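Local coordinates for CdiI toxin (Salmonella enterica subsp. enterica serovar Rubislaw str. ATCC 10717, PDB 4ZQU), which serves as the immunity protein of a contact-dependent growth inhibition module, neutralizing the toxic activity of its cognate CdiA-CT toxin, at residues 6-11 / 59-64; 18-23 / 38-43; 45-50 / 164-169; 65-70 / 80-85. One frame throughout, in Å; residues are numbered along the deposited sequence.

Interaction 1 (6-11 / 59-64); sequences KSAWAS and SHSRFV
With OG anti to its backbone N (chi1 -177°), Ser61 turns its hydroxyl onto the start of strand 8-14, and Phe63, whose CG is likewise anti to N (chi1 -171°), lays its ring against Lys6. Ser61 OG accepts the backbone N-H of Trp9 in an almost straight bond, with Trp9 N to Ser61 OG at 2.9 Å; the same hydroxyl is also hydrogen-bonded to Tyr24 O, so one small side chain ties segment 59-64 to two neighbouring strands. Ser61 CB rests on Ala8 CB at 3.6 Å. Farther along, Lys6 CA sits almost on the normal of the Phe63 ring, 3.7 Å from its centroid, in a CH-pi contact, and Lys6 CG follows on the same side, near the rim, 3.8 Å from Phe63 CG, before the extended chain leads away. The indole of Trp9 lies against the same loop: its CH2 meets the edge of the Phe63 ring at CD1, 4.0 Å away, while Arg62 O lies in the indole plane, 3.5 Å from Trp9 CZ3. Apolar rings and one hydroxyl-to-backbone bond share the contact. It joins the linker between helix 47-59 and strand 64-65 to strand 8-14, which is itself flanked by strands 19-26 and 118-124, with Phe63 stacked on Tyr27 and Trp9 also touching Cys123 of strand 118-124.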
loop_
_atom_site.group_PDB
_atom_site.type_symbol
_atom_site.label_atom_id
_atom_site.label_comp_id
_atom_site.label_asym_id
_atom_site.label_seq_id
_atom_site.Cartn_x
_atom_site.Cartn_y
_atom_site.Cartn_z
ATOM N N LYS B 6 14.950 6.894 -9.695
ATOM C CA LYS B 6 13.804 7.736 -10.009
ATOM C C LYS B 6 12.776 6.962 -10.823
ATOM O O LYS B 6 13.114 6.300 -11.804
ATOM C CB LYS B 6 14.238 8.994 -10.766
ATOM C CG LYS B 6 13.087 9.942 -11.058
ATOM C CD LYS B 6 13.565 11.227 -11.704
ATOM C CE LYS B 6 12.421 12.210 -11.879
ATOM N NZ LYS B 6 12.905 13.506 -12.424
ATOM N N SER B 7 11.518 7.045 -10.401
ATOM C CA SER B 7 10.432 6.343 -11.072
ATOM C C SER B 7 9.213 7.239 -11.235
ATOM O O SER B 7 9.124 8.306 -10.629
ATOM C CB SER B 7 10.040 5.081 -10.298
ATOM O OG SER B 7 11.163 4.259 -10.036
ATOM N N ALA B 8 8.279 6.788 -12.064
ATOM C CA ALA B 8 7.001 7.462 -12.244
ATOM C C ALA B 8 5.881 6.435 -12.141
ATOM O O ALA B 8 6.036 5.292 -12.573
ATOM C CB ALA B 8 6.955 8.181 -13.582
ATOM N N TRP B 9 4.757 6.837 -11.562
ATOM C CA TRP B 9 3.675 5.896 -11.306
ATOM C C TRP B 9 2.332 6.366 -11.847
ATOM O O TRP B 9 2.151 7.529 -12.207
ATOM C CB TRP B 9 3.545 5.628 -9.805
ATOM C CG TRP B 9 4.789 5.105 -9.162
ATOM C CD1 TRP B 9 5.138 3.799 -8.999
ATOM C CD2 TRP B 9 5.845 5.879 -8.582
ATOM N NE1 TRP B 9 6.348 3.709 -8.356
ATOM C CE2 TRP B 9 6.804 4.971 -8.090
ATOM C CE3 TRP B 9 6.074 7.249 -8.433
ATOM C CZ2 TRP B 9 7.973 5.390 -7.460
ATOM C CZ3 TRP B 9 7.235 7.662 -7.810
ATOM C CH2 TRP B 9 8.171 6.736 -7.330
ATOM N N ALA B 10 1.395 5.431 -11.894
ATOM C CA ALA B 10 0.023 5.711 -12.272
ATOM C C ALA B 10 -0.824 4.542 -11.799
ATOM O O ALA B 10 -0.291 3.482 -11.473
ATOM C CB ALA B 10 -0.104 5.909 -13.774
ATOM N N SER B 11 -2.139 4.732 -11.752
ATOM C CA SER B 11 -3.034 3.662 -11.330
ATOM C C SER B 11 -4.278 3.591 -12.209
ATOM O O SER B 11 -4.859 4.618 -12.565
ATOM C CB SER B 11 -3.434 3.847 -9.865
ATOM O OG SER B 11 -4.056 2.680 -9.357
ATOM N N SER B 59 3.813 11.294 -16.878
ATOM C CA SER B 59 4.627 12.490 -17.020
ATOM C C SER B 59 4.377 13.477 -15.881
ATOM O O SER B 59 5.211 14.337 -15.603
ATOM C CB SER B 59 4.357 13.161 -18.369
ATOM O OG SER B 59 2.984 13.469 -18.520
ATOM N N HIS B 60 3.228 13.343 -15.225
ATOM C CA HIS B 60 2.877 14.222 -14.115
ATOM C C HIS B 60 3.235 13.616 -12.767
ATOM O O HIS B 60 2.957 14.202 -11.722
ATOM C CB HIS B 60 1.387 14.555 -14.150
ATOM C CG HIS B 60 1.007 15.474 -15.265
ATOM N ND1 HIS B 60 0.915 15.057 -16.575
ATOM C CD2 HIS B 60 0.717 16.798 -15.270
ATOM C CE1 HIS B 60 0.575 16.080 -17.337
ATOM N NE2 HIS B 60 0.449 17.147 -16.572
ATOM N N SER B 61 3.854 12.441 -12.794
ATOM C CA SER B 61 4.237 11.761 -11.566
ATOM C C SER B 61 5.427 12.442 -10.912
ATOM O O SER B 61 6.332 12.928 -11.593
ATOM C CB SER B 61 4.555 10.292 -11.843
ATOM O OG SER B 61 4.872 9.608 -10.646
ATOM N N ARG B 62 5.419 12.472 -9.584
ATOM C CA ARG B 62 6.488 13.102 -8.826
ATOM C C ARG B 62 7.330 12.084 -8.067
ATOM O O ARG B 62 6.811 11.117 -7.514
ATOM C CB ARG B 62 5.915 14.125 -7.847
ATOM C CG ARG B 62 5.339 15.360 -8.505
ATOM C CD ARG B 62 4.876 16.352 -7.462
ATOM N NE ARG B 62 3.675 15.896 -6.770
ATOM C CZ ARG B 62 3.324 16.286 -5.548
ATOM N NH1 ARG B 62 4.093 17.133 -4.875
ATOM N NH2 ARG B 62 2.210 15.824 -4.997
ATOM N N PHE B 63 8.637 12.317 -8.057
ATOM C CA PHE B 63 9.576 11.520 -7.283
ATOM C C PHE B 63 9.832 12.245 -5.966
ATOM O O PHE B 63 10.693 13.118 -5.885
ATOM C CB PHE B 63 10.868 11.308 -8.072
ATOM C CG PHE B 63 11.810 10.328 -7.448
ATOM C CD1 PHE B 63 11.381 9.060 -7.106
ATOM C CD2 PHE B 63 13.133 10.669 -7.227
ATOM C CE1 PHE B 63 12.252 8.152 -6.538
ATOM C CE2 PHE B 63 14.009 9.764 -6.660
ATOM C CZ PHE B 63 13.569 8.505 -6.316
ATOM N N VAL B 64 9.073 11.881 -4.939
ATOM C CA VAL B 64 8.915 12.749 -3.779
ATOM C C VAL B 64 8.878 11.983 -2.451
ATOM O O VAL B 64 8.383 10.859 -2.381
ATOM C CB VAL B 64 7.626 13.605 -3.949
ATOM C CG1 VAL B 64 6.434 12.720 -4.290
ATOM C CG2 VAL B 64 7.343 14.472 -2.725
HETATM O O HOH W 1 8.145 10.498 -10.782
#

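Interaction 2 (18-23 / 38-43); sequences FICVDT and QHLSSP
Ile19, which buries more surface here than any other residue, meets Ser41 and Pro43. Its CG1 is anti to the carbonyl carbon (chi1 -62°), and from there CG1 and CD1 reach Pro43, with Ile19 CD1 3.7 Å from Pro43 CA; Ile19 CB lies 3.6 Å from Ser41 OG. The backbones of Ile19 and Ser41 form a hydrogen-bonded antiparallel pair, in which the bond from Ile19 N to Ser41 O is 2.8 Å long. Val21 and His39 repeat this pairing two residues on. Strands 19-26 and 30-41 are the two arms of a beta hairpin within the large antiparallel sheet; the axes of segments 19-23 and 38-41 approach to 4.7 Å. Ile19, Val21, His39 and Ser41 share one face, where Met53 of helix 47-59 packs against the last three; Cys20, Asp22, Gln38 and Leu40 share the other, beside helix 87-105. On that second face Gln38, the next most covered residue, lies side by side with Asp22. Its NE2 donates to the syn lone pair of Asp22 OD2 at 3.0 Å, and the acceptor lies in the amide plane although carboxylate and amide are turned 85° apart. Asp22 OD1 accepts from Trp97 NE1, so the two oxygens are each held by a different donor. Phe18 adds an apolar contact: its CD1 touches Leu40 CD2 at 4.0 Å, and the same methyl reaches Cys20 SG at 3.6 Å.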
loop_
_atom_site.group_PDB
_atom_site.type_symbol
_atom_site.label_atom_id
_atom_site.label_comp_id
_atom_site.label_asym_id
_atom_site.label_seq_id
_atom_site.Cartn_x
_atom_site.Cartn_y
_atom_site.Cartn_z
ATOM N N PHE B 18 -16.463 2.348 -17.172
ATOM C CA PHE B 18 -15.333 3.205 -17.525
ATOM C C PHE B 18 -13.956 2.607 -17.263
ATOM O O PHE B 18 -13.816 1.575 -16.605
ATOM C CB PHE B 18 -15.442 4.543 -16.778
ATOM C CG PHE B 18 -15.292 4.428 -15.279
ATOM C CD1 PHE B 18 -14.041 4.477 -14.680
ATOM C CD2 PHE B 18 -16.409 4.283 -14.468
ATOM C CE1 PHE B 18 -13.907 4.377 -13.306
ATOM C CE2 PHE B 18 -16.279 4.183 -13.093
ATOM C CZ PHE B 18 -15.027 4.229 -12.513
ATOM N N ILE B 19 -12.945 3.285 -17.797
ATOM C CA ILE B 19 -11.549 3.032 -17.467
ATOM C C ILE B 19 -10.939 4.317 -16.914
ATOM O O ILE B 19 -11.035 5.374 -17.541
ATOM C CB ILE B 19 -10.744 2.563 -18.686
ATOM C CG1 ILE B 19 -11.304 1.247 -19.223
ATOM C CG2 ILE B 19 -9.274 2.413 -18.327
ATOM C CD1 ILE B 19 -10.519 0.693 -20.387
ATOM N N CYS B 20 -10.318 4.229 -15.742
ATOM C CA CYS B 20 -9.827 5.418 -15.053
ATOM C C CYS B 20 -8.328 5.363 -14.786
ATOM O O CYS B 20 -7.854 4.505 -14.046
ATOM C CB CYS B 20 -10.577 5.604 -13.733
ATOM S SG CYS B 20 -10.172 7.127 -12.851
ATOM N N VAL B 21 -7.588 6.297 -15.380
ATOM C CA VAL B 21 -6.146 6.379 -15.175
ATOM C C VAL B 21 -5.771 7.624 -14.375
ATOM O O VAL B 21 -6.046 8.748 -14.796
ATOM C CB VAL B 21 -5.382 6.392 -16.513
ATOM C CG1 VAL B 21 -3.884 6.447 -16.264
ATOM C CG2 VAL B 21 -5.745 5.172 -17.346
ATOM N N ASP B 22 -5.144 7.411 -13.220
ATOM C CA ASP B 22 -4.714 8.504 -12.349
ATOM C C ASP B 22 -3.204 8.530 -12.177
ATOM O O ASP B 22 -2.552 7.491 -12.201
ATOM C CB ASP B 22 -5.364 8.391 -10.967
ATOM C CG ASP B 22 -6.834 8.721 -10.983
ATOM O OD1 ASP B 22 -7.647 7.775 -11.014
ATOM O OD2 ASP B 22 -7.175 9.922 -10.954
ATOM N N THR B 23 -2.657 9.725 -11.987
ATOM C CA THR B 23 -1.250 9.876 -11.652
ATOM C C THR B 23 -0.997 9.513 -10.190
ATOM O O THR B 23 -1.673 10.014 -9.293
ATOM C CB THR B 23 -0.767 11.317 -11.899
ATOM O OG1 THR B 23 -0.822 11.612 -13.298
ATOM C CG2 THR B 23 0.655 11.495 -11.406
ATOM N N GLN B 38 -5.954 13.071 -14.219
ATOM C CA GLN B 38 -6.841 11.925 -14.357
ATOM C C GLN B 38 -7.410 11.843 -15.766
ATOM O O GLN B 38 -7.828 12.851 -16.337
ATOM C CB GLN B 38 -7.981 11.997 -13.343
ATOM C CG GLN B 38 -8.988 10.872 -13.494
ATOM C CD GLN B 38 -10.186 11.032 -12.589
ATOM O OE1 GLN B 38 -11.288 11.334 -13.046
ATOM N NE2 GLN B 38 -9.982 10.825 -11.295
ATOM N N HIS B 39 -7.423 10.637 -16.326
ATOM C CA HIS B 39 -8.025 10.411 -17.632
ATOM C C HIS B 39 -9.137 9.373 -17.539
ATOM O O HIS B 39 -8.886 8.203 -17.249
ATOM C CB HIS B 39 -6.971 9.969 -18.650
ATOM C CG HIS B 39 -5.914 10.998 -18.909
ATOM N ND1 HIS B 39 -6.190 12.221 -19.480
ATOM C CD2 HIS B 39 -4.580 10.983 -18.678
ATOM C CE1 HIS B 39 -5.071 12.918 -19.585
ATOM N NE2 HIS B 39 -4.081 12.190 -19.107
ATOM N N LEU B 40 -10.369 9.817 -17.772
ATOM C CA LEU B 40 -11.519 8.922 -17.819
ATOM C C LEU B 40 -11.831 8.546 -19.261
ATOM O O LEU B 40 -11.683 9.365 -20.168
ATOM C CB LEU B 40 -12.742 9.571 -17.166
ATOM C CG LEU B 40 -12.755 9.638 -15.639
ATOM C CD1 LEU B 40 -13.939 10.452 -15.151
ATOM C CD2 LEU B 40 -12.794 8.242 -15.051
ATOM N N SER B 41 -12.263 7.307 -19.468
ATOM C CA SER B 41 -12.569 6.827 -20.810
ATOM C C SER B 41 -13.596 5.699 -20.793
ATOM O O SER B 41 -13.813 5.060 -19.764
ATOM C CB SER B 41 -11.289 6.357 -21.504
ATOM O OG SER B 41 -11.135 4.951 -21.395
ATOM N N SER B 42 -14.233 5.467 -21.937
ATOM C CA SER B 42 -15.118 4.321 -22.094
ATOM C C SER B 42 -14.256 3.091 -22.324
ATOM O O SER B 42 -13.216 3.177 -22.978
ATOM C CB SER B 42 -16.092 4.525 -23.254
ATOM O OG SER B 42 -15.478 5.222 -24.323
ATOM N N PRO B 43 -14.683 1.937 -21.791
ATOM C CA PRO B 43 -13.905 0.691 -21.823
ATOM C C PRO B 43 -13.487 0.214 -23.219
ATOM O O PRO B 43 -12.859 -0.839 -23.316
ATOM C CB PRO B 43 -14.855 -0.322 -21.179
ATOM C CG PRO B 43 -15.712 0.497 -20.283
ATOM C CD PRO B 43 -15.930 1.782 -21.021
#

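Interaction 3 (45-50 / 164-169); sequences VSDLDL and IGAGLR
Leu50 reaches over the turn of helix 161-172 that holds Gly165, its CD2 methyl 3.6 Å from Gly165 O. CG is anti to the backbone N (chi1 174°), and beyond it CD1 meets Leu168 CD2 at 3.9 Å, the two leucines crossing at about a right angle. CD2 also lies at the edge of the Arg169 guanidinium. Near the start of helix 47-59 the backbones come very close: Gly165 CA approaches Asp47 O at 3.3 Å in a CA-H...O contact, and a side chain on Gly165 would clash with that carbonyl. The glycine thus lets the first turn of one helix sit directly on the other. Asp47 sets its carboxylate against Ala166, with OD2 3.3 Å from Ala166 CB. Ser46, just before it, is the N-cap of helix 47-59, its OG accepting from Asp49 N. Arg169, bent at chi2 (-127°), crosses toward Val45, whose CG1 lies in the guanidinium plane 3.3 Å from Arg169 NH2; a weak hydrogen bond from Arg169 NH1 to Pro43 O links it to the loop after strand 30-41. Asp47 OD1 and Arg169 NE stand 4.0 Å apart in a long salt bridge, the oxygen well out of the guanidinium plane. No N-H points at that oxygen, so the attraction is probably one of charge alone, and across these segments packing appears to carry the contact.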
loop_
_atom_site.group_PDB
_atom_site.type_symbol
_atom_site.label_atom_id
_atom_site.label_comp_id
_atom_site.label_asym_id
_atom_site.label_seq_id
_atom_site.Cartn_x
_atom_site.Cartn_y
_atom_site.Cartn_z
ATOM N N VAL B 45 -11.735 2.307 -25.440
ATOM C CA VAL B 45 -10.736 3.264 -25.916
ATOM C C VAL B 45 -9.635 2.533 -26.694
ATOM O O VAL B 45 -9.245 1.423 -26.328
ATOM C CB VAL B 45 -10.114 4.052 -24.734
ATOM C CG1 VAL B 45 -9.749 3.108 -23.593
ATOM C CG2 VAL B 45 -8.912 4.881 -25.177
ATOM N N SER B 46 -9.150 3.140 -27.775
ATOM C CA SER B 46 -8.061 2.559 -28.562
ATOM C C SER B 46 -6.782 2.424 -27.737
ATOM O O SER B 46 -6.550 3.199 -26.810
ATOM C CB SER B 46 -7.785 3.408 -29.807
ATOM O OG SER B 46 -7.145 4.627 -29.467
ATOM N N ASP B 47 -5.954 1.441 -28.081
ATOM C CA ASP B 47 -4.697 1.212 -27.371
ATOM C C ASP B 47 -3.746 2.393 -27.517
ATOM O O ASP B 47 -2.869 2.599 -26.681
ATOM C CB ASP B 47 -4.018 -0.070 -27.867
ATOM C CG ASP B 47 -4.736 -1.328 -27.408
ATOM O OD1 ASP B 47 -5.656 -1.218 -26.569
ATOM O OD2 ASP B 47 -4.378 -2.430 -27.876
ATOM N N LEU B 48 -3.920 3.162 -28.585
ATOM C CA LEU B 48 -3.114 4.356 -28.806
ATOM C C LEU B 48 -3.479 5.420 -27.779
ATOM O O LEU B 48 -2.615 5.913 -27.054
ATOM C CB LEU B 48 -3.315 4.891 -30.229
ATOM C CG LEU B 48 -2.331 5.930 -30.784
ATOM C CD1 LEU B 48 -2.380 5.930 -32.303
ATOM C CD2 LEU B 48 -2.601 7.333 -30.259
ATOM N N ASP B 49 -4.762 5.772 -27.732
ATOM C CA ASP B 49 -5.252 6.801 -26.820
ATOM C C ASP B 49 -5.072 6.392 -25.368
ATOM O O ASP B 49 -4.565 7.164 -24.556
ATOM C CB ASP B 49 -6.725 7.103 -27.095
ATOM C CG ASP B 49 -6.941 7.781 -28.429
ATOM O OD1 ASP B 49 -5.984 8.399 -28.943
ATOM O OD2 ASP B 49 -8.067 7.698 -28.962
ATOM N N LEU B 50 -5.499 5.174 -25.052
ATOM C CA LEU B 50 -5.337 4.619 -23.715
ATOM C C LEU B 50 -3.876 4.648 -23.278
ATOM O O LEU B 50 -3.571 4.901 -22.115
ATOM C CB LEU B 50 -5.866 3.185 -23.668
ATOM C CG LEU B 50 -5.620 2.422 -22.366
ATOM C CD1 LEU B 50 -6.342 3.102 -21.211
ATOM C CD2 LEU B 50 -6.044 0.965 -22.503
ATOM N N ILE B 164 1.834 0.287 -25.187
ATOM C CA ILE B 164 1.579 0.501 -23.768
ATOM C C ILE B 164 0.106 0.272 -23.429
ATOM O O ILE B 164 -0.216 -0.430 -22.468
ATOM C CB ILE B 164 2.004 1.916 -23.338
ATOM C CG1 ILE B 164 3.527 2.052 -23.425
ATOM C CG2 ILE B 164 1.531 2.211 -21.926
ATOM C CD1 ILE B 164 4.052 3.419 -23.043
ATOM N N GLY B 165 -0.785 0.856 -24.226
ATOM C CA GLY B 165 -2.211 0.644 -24.053
ATOM C C GLY B 165 -2.574 -0.822 -24.203
ATOM O O GLY B 165 -3.427 -1.338 -23.480
ATOM N N ALA B 166 -1.916 -1.494 -25.145
ATOM C CA ALA B 166 -2.144 -2.915 -25.387
ATOM C C ALA B 166 -1.681 -3.762 -24.205
ATOM O O ALA B 166 -2.349 -4.721 -23.817
ATOM C CB ALA B 166 -1.437 -3.354 -26.658
ATOM N N GLY B 167 -0.533 -3.403 -23.640
ATOM C CA GLY B 167 -0.004 -4.105 -22.487
ATOM C C GLY B 167 -0.894 -3.947 -21.271
ATOM O O GLY B 167 -1.016 -4.857 -20.452
ATOM N N LEU B 168 -1.524 -2.782 -21.160
ATOM C CA LEU B 168 -2.420 -2.499 -20.048
ATOM C C LEU B 168 -3.635 -3.417 -20.080
ATOM O O LEU B 168 -4.057 -3.936 -19.049
ATOM C CB LEU B 168 -2.860 -1.034 -20.074
ATOM C CG LEU B 168 -3.795 -0.570 -18.955
ATOM C CD1 LEU B 168 -3.248 -0.963 -17.593
ATOM C CD2 LEU B 168 -3.994 0.931 -19.035
ATOM N N ARG B 169 -4.188 -3.622 -21.271
ATOM C CA ARG B 169 -5.343 -4.496 -21.423
ATOM C C ARG B 169 -4.973 -5.946 -21.139
ATOM O O ARG B 169 -5.792 -6.720 -20.644
ATOM C CB ARG B 169 -5.935 -4.358 -22.823
ATOM C CG ARG B 169 -6.444 -2.960 -23.110
ATOM C CD ARG B 169 -7.877 -2.993 -23.588
ATOM N NE ARG B 169 -8.424 -1.652 -23.768
ATOM C CZ ARG B 169 -9.705 -1.400 -24.015
ATOM N NH1 ARG B 169 -10.569 -2.403 -24.111
ATOM N NH2 ARG B 169 -10.123 -0.150 -24.162
#

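Interaction 4 (65-70 / 80-85); sequences LPAPRT and FDLDLY
Pro66 and Pro68 each lie over a face of an aromatic ring, Tyr85 and Phe80 respectively, crossing it obliquely. Pro66 puts CG above the Tyr85 ring, 3.7 Å from the centroid and displaced toward the rim, where it meets Tyr85 CG. Pro68 CG sits over the centre of the Phe80 ring at 3.9 Å from its centroid. Phe80 CG is anti to the carbonyl carbon (chi1 -52°), and the ring beyond it lies against Pro68, with Ala67 C obliquely placed 3.5 Å from Phe80 CD1. Leu65 CB touches the same CD1 at 3.9 Å. At the start of helix 82-85, Leu82 CD1 meets Pro66 O at 3.5 Å. Leu65 and Phe80 form a parallel bridge of the two-stranded sheet made by strands 64-65 and 79-80. Leu65 O accepts from Asp81 N at 3.0 Å, nearly along the C=O axis, and also meets Phe80 CA at 3.2 Å. Asp81 is the N-cap of helix 82-85, with weak bonds to Asp83 N and Leu84 N through OD1, while its OD2 forms a salt bridge with Arg62. Tyr85 OH bonds to Val64 O. The same segment as Pro66 meets the toxin: Arg69 forms a salt bridge with Asp28 of the CdiA-CT chain, and Pro66 packs on Val13 of that chain. CH-pi packing and one backbone bond thus hold a loop whose toxin contacts are both apolar, through Pro66, and charged, through Arg69.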
loop_
_atom_site.group_PDB
_atom_site.type_symbol
_atom_site.label_atom_id
_atom_site.label_comp_id
_atom_site.label_asym_id
_atom_site.label_seq_id
_atom_site.Cartn_x
_atom_site.Cartn_y
_atom_site.Cartn_z
ATOM N N LEU B 65 9.434 12.597 -1.408
ATOM C CA LEU B 65 9.387 12.069 -0.044
ATOM C C LEU B 65 8.618 13.030 0.869
ATOM O O LEU B 65 8.410 14.185 0.504
ATOM C CB LEU B 65 10.804 11.841 0.483
ATOM C CG LEU B 65 11.454 10.533 0.040
ATOM C CD1 LEU B 65 12.916 10.509 0.438
ATOM C CD2 LEU B 65 10.709 9.355 0.645
ATOM N N PRO B 66 8.179 12.555 2.052
ATOM C CA PRO B 66 7.429 13.443 2.953
ATOM C C PRO B 66 8.210 14.689 3.364
ATOM O O PRO B 66 7.674 15.798 3.335
ATOM C CB PRO B 66 7.160 12.559 4.174
ATOM C CG PRO B 66 7.194 11.175 3.652
ATOM C CD PRO B 66 8.220 11.172 2.561
ATOM N N ALA B 67 9.469 14.492 3.737
ATOM C CA ALA B 67 10.318 15.570 4.223
ATOM C C ALA B 67 11.777 15.145 4.097
ATOM O O ALA B 67 12.056 13.960 3.917
ATOM C CB ALA B 67 9.965 15.916 5.673
ATOM N N PRO B 68 12.712 16.111 4.165
ATOM C CA PRO B 68 14.140 15.773 4.149
ATOM C C PRO B 68 14.553 14.836 5.283
ATOM O O PRO B 68 14.101 14.993 6.416
ATOM C CB PRO B 68 14.819 17.137 4.305
ATOM C CG PRO B 68 13.860 18.093 3.711
ATOM C CD PRO B 68 12.494 17.565 4.053
ATOM N N ARG B 69 15.405 13.867 4.963
ATOM C CA ARG B 69 15.960 12.954 5.954
ATOM C C ARG B 69 17.470 13.124 6.011
ATOM O O ARG B 69 18.136 13.165 4.976
ATOM C CB ARG B 69 15.606 11.503 5.618
ATOM C CG ARG B 69 14.119 11.193 5.632
ATOM C CD ARG B 69 13.625 10.881 7.035
ATOM N NE ARG B 69 14.270 9.694 7.593
ATOM C CZ ARG B 69 13.896 8.445 7.331
ATOM N NH1 ARG B 69 12.883 8.209 6.510
ATOM N NH2 ARG B 69 14.538 7.429 7.887
ATOM N N THR B 70 18.011 13.222 7.219
ATOM C CA THR B 70 19.446 13.418 7.385
ATOM C C THR B 70 20.120 12.180 7.956
ATOM O O THR B 70 21.330 12.010 7.829
ATOM C CB THR B 70 19.748 14.619 8.302
ATOM O OG1 THR B 70 19.129 14.416 9.578
ATOM C CG2 THR B 70 19.219 15.905 7.687
ATOM N N PHE B 80 10.120 17.039 -2.104
ATOM C CA PHE B 80 9.448 16.854 -0.822
ATOM C C PHE B 80 8.060 17.481 -0.788
ATOM O O PHE B 80 7.849 18.586 -1.289
ATOM C CB PHE B 80 10.308 17.422 0.309
ATOM C CG PHE B 80 11.718 16.910 0.308
ATOM C CD1 PHE B 80 11.993 15.596 0.658
ATOM C CD2 PHE B 80 12.771 17.738 -0.048
ATOM C CE1 PHE B 80 13.291 15.118 0.651
ATOM C CE2 PHE B 80 14.073 17.268 -0.054
ATOM C CZ PHE B 80 14.334 15.955 0.296
ATOM N N ASP B 81 7.117 16.762 -0.186
ATOM C CA ASP B 81 5.737 17.218 -0.080
ATOM C C ASP B 81 5.064 16.531 1.101
ATOM O O ASP B 81 4.680 15.366 1.014
ATOM C CB ASP B 81 4.971 16.932 -1.374
ATOM C CG ASP B 81 3.622 17.627 -1.426
ATOM O OD1 ASP B 81 3.136 18.091 -0.376
ATOM O OD2 ASP B 81 3.039 17.698 -2.527
ATOM N N LEU B 82 4.911 17.260 2.200
ATOM C CA LEU B 82 4.369 16.681 3.423
ATOM C C LEU B 82 2.871 16.391 3.329
ATOM O O LEU B 82 2.389 15.407 3.891
ATOM C CB LEU B 82 4.642 17.606 4.606
ATOM C CG LEU B 82 4.485 16.939 5.971
ATOM C CD1 LEU B 82 5.599 15.920 6.198
ATOM C CD2 LEU B 82 4.459 17.985 7.074
ATOM N N ASP B 83 2.143 17.251 2.625
ATOM C CA ASP B 83 0.690 17.129 2.515
ATOM C C ASP B 83 0.252 15.939 1.664
ATOM O O ASP B 83 -0.847 15.407 1.848
ATOM C CB ASP B 83 0.094 18.413 1.942
ATOM C CG ASP B 83 0.150 19.566 2.919
ATOM O OD1 ASP B 83 0.092 19.322 4.143
ATOM O OD2 ASP B 83 0.260 20.720 2.460
ATOM N N LEU B 84 1.092 15.550 0.710
ATOM C CA LEU B 84 0.825 14.367 -0.093
ATOM C C LEU B 84 0.763 13.136 0.801
ATOM O O LEU B 84 -0.180 12.344 0.732
ATOM C CB LEU B 84 1.897 14.190 -1.169
ATOM C CG LEU B 84 1.796 12.923 -2.024
ATOM C CD1 LEU B 84 0.584 12.980 -2.938
ATOM C CD2 LEU B 84 3.069 12.685 -2.825
ATOM N N TYR B 85 1.768 13.003 1.660
ATOM C CA TYR B 85 1.928 11.829 2.511
ATOM C C TYR B 85 1.076 11.860 3.781
ATOM O O TYR B 85 0.937 10.835 4.454
ATOM C CB TYR B 85 3.400 11.666 2.887
ATOM C CG TYR B 85 4.251 11.076 1.785
ATOM C CD1 TYR B 85 4.943 11.892 0.897
ATOM C CD2 TYR B 85 4.364 9.701 1.634
ATOM C CE1 TYR B 85 5.724 11.352 -0.111
ATOM C CE2 TYR B 85 5.139 9.153 0.630
ATOM C CZ TYR B 85 5.818 9.982 -0.239
ATOM O OH TYR B 85 6.592 9.434 -1.236
#

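From the N terminus, strand 8-14 enters interaction 1, which closes a long loop when the chain returns at residues 59-64. Nested inside it, interaction 2 closes the short hairpin loop of strands 19-26 and 30-41; the two contacts touch where strands 8-14 and 19-26 lie side by side. Helix 47-59 then begins, and its start joins helix 161-172 in interaction 3, which closes the longest loop, crosses interaction 1 along the sequence and touches interaction 2 through Ile19 and Pro43. Interaction 4 follows interaction 1, linked to it by Arg62 with Asp81. It closes the short loop between strands 64-65 and 79-80, ties it to helix 82-85, and lies inside the loop closed by interaction 3.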